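Local atomic coordinates of 5'-Methylthioadenosine Nucleosidase (Arabidopsis thaliana, PDB entry 2QTT), a protein that is a nucleosidase-type member of the phosphorylase superfamily, built on a mixed beta-sheet flanked by helices. Residues S28-I33 with L106-I111. Numbering follows the deposited sequence.
Sequences SVVFVI and LKPDII
Asp109 grips the backbone of Ser28 at two points where the strand 28-32 begins. Asp109 OD2 accepts a hydrogen bond from Ser28 N at 2.8 Å, nearly straight (166°) and met almost along the C-O axis, and the same oxygen also accepts from Ser27 N, so one carboxylate oxygen serves two successive amides. With CG beside the backbone N (chi1 -66°), the carboxylate swings back toward Ser28. In return Asp109 N donates to Ser28 O at 3.0 Å, a more bent bond (141°) whose donor stands well above the carbonyl plane. One parallel-strand bond follows, from Val30 N to Ile110 O at 3.0 Å; that carbonyl also receives a CA-H...O contact from Val29, and Val30 O a similar one from Ile111 CA. Val30 is also backbone-bonded to Ile112, which carries the parallel pairing on. OG of Ser28 lies against Pro108 CA at 3.4 Å, and a water joins it to Leu106 O, the water donating to that carbonyl at the end of the helix.

Apolar side chains pack beside these bonds. Both methyls of Val30 lie against CB and CG of Pro108, CG2 lying 3.7 Å from Pro108 CG, while Leu106 CD1 approaches CG1. Farther along, Val32 CG2 meets Ile111 CG2 at 3.9 Å.

Lys107, with positive phi, takes the chain out of helix 92-106, and Pro108 and Asp109 lead on to strand 110-119. That strand pairs in parallel with 28-32, whose other edge pairs with 72-78, where Val29 and Phe31 make backbone hydrogen bonds with Asn75. Helix 92-106 packs on Val32 and Ile111, whereas Phe31 leans on Leu42 of helix 36-45.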
# COMPACT_ATOMS: atom_id res chain seq x y z
N SER A 28 -1.31 20.20 15.76
CA SER A 28 -0.19 19.41 15.25
C SER A 28 -0.26 19.07 13.76
O SER A 28 -1.35 19.03 13.15
CB SER A 28 0.05 18.12 16.09
OG SER A 28 -0.85 17.09 15.74
N VAL A 29 0.91 18.81 13.20
CA VAL A 29 1.04 18.35 11.82
C VAL A 29 1.96 17.13 11.76
O VAL A 29 2.94 17.04 12.51
CB VAL A 29 1.56 19.49 10.88
CG1 VAL A 29 2.78 20.19 11.45
CG2 VAL A 29 1.84 18.96 9.45
N VAL A 30 1.63 16.16 10.90
CA VAL A 30 2.63 15.14 10.60
C VAL A 30 3.07 15.24 9.13
O VAL A 30 2.24 15.36 8.21
CB VAL A 30 2.24 13.68 10.93
CG1 VAL A 30 1.93 13.48 12.42
CG2 VAL A 30 1.12 13.22 10.10
N PHE A 31 4.38 15.24 8.94
CA PHE A 31 4.96 15.14 7.60
C PHE A 31 5.24 13.68 7.31
O PHE A 31 5.86 12.98 8.13
CB PHE A 31 6.29 15.90 7.52
CG PHE A 31 6.14 17.37 7.34
CD1 PHE A 31 5.87 18.19 8.43
CD2 PHE A 31 6.26 17.93 6.07
CE1 PHE A 31 5.74 19.57 8.28
CE2 PHE A 31 6.12 19.31 5.89
CZ PHE A 31 5.86 20.14 6.99
N VAL A 32 4.80 13.21 6.15
CA VAL A 32 5.16 11.86 5.68
C VAL A 32 6.20 12.07 4.58
O VAL A 32 5.89 12.63 3.53
CB VAL A 32 3.95 11.05 5.12
CG1 VAL A 32 4.42 9.72 4.59
CG2 VAL A 32 2.87 10.84 6.20
N ILE A 33 7.43 11.65 4.85
CA ILE A 33 8.53 11.82 3.89
C ILE A 33 9.14 10.45 3.61
O ILE A 33 9.64 9.79 4.53
CB ILE A 33 9.58 12.87 4.40
CG1 ILE A 33 8.89 14.23 4.59
CG2 ILE A 33 10.70 13.00 3.43
CD1 ILE A 33 9.68 15.34 5.25
N LEU A 106 -0.62 9.51 16.68
CA LEU A 106 -0.23 10.91 16.86
C LEU A 106 -1.33 11.94 16.67
O LEU A 106 -1.14 13.09 17.01
CB LEU A 106 0.96 11.25 15.94
CG LEU A 106 2.05 10.18 15.95
CD1 LEU A 106 3.15 10.54 14.96
CD2 LEU A 106 2.60 9.96 17.37
N LYS A 107 -2.47 11.51 16.13
CA LYS A 107 -3.67 12.37 16.04
C LYS A 107 -3.41 13.74 15.38
O LYS A 107 -3.82 14.79 15.92
CB LYS A 107 -4.30 12.55 17.43
CG LYS A 107 -4.34 11.27 18.32
CD LYS A 107 -5.39 10.29 17.88
CE LYS A 107 -5.49 9.14 18.89
NZ LYS A 107 -6.36 8.07 18.33
N PRO A 108 -2.77 13.76 14.18
CA PRO A 108 -2.44 15.05 13.56
C PRO A 108 -3.70 15.79 13.13
O PRO A 108 -4.71 15.14 12.80
CB PRO A 108 -1.62 14.65 12.32
CG PRO A 108 -2.10 13.26 11.98
CD PRO A 108 -2.39 12.62 13.32
N ASP A 109 -3.66 17.12 13.14
CA ASP A 109 -4.73 17.92 12.54
C ASP A 109 -4.64 17.89 11.03
O ASP A 109 -5.62 18.09 10.34
CB ASP A 109 -4.68 19.39 12.99
CG ASP A 109 -4.98 19.54 14.46
OD1 ASP A 109 -6.15 19.37 14.84
OD2 ASP A 109 -4.03 19.81 15.22
N ILE A 110 -3.43 17.66 10.54
CA ILE A 110 -3.18 17.73 9.11
C ILE A 110 -1.92 16.94 8.79
O ILE A 110 -1.01 16.82 9.62
CB ILE A 110 -3.11 19.23 8.61
CG1 ILE A 110 -2.87 19.34 7.10
CG2 ILE A 110 -2.08 20.05 9.42
CD1 ILE A 110 -3.35 20.68 6.54
N ILE A 111 -1.88 16.38 7.59
CA ILE A 111 -0.77 15.58 7.14
C ILE A 111 -0.23 16.27 5.93
O ILE A 111 -0.99 16.74 5.09
CB ILE A 111 -1.22 14.18 6.68
CG1 ILE A 111 -1.84 13.39 7.83
CG2 ILE A 111 -0.07 13.43 5.95
CD1 ILE A 111 -0.92 12.41 8.49
O HOH W 1 0.73 14.86 15.33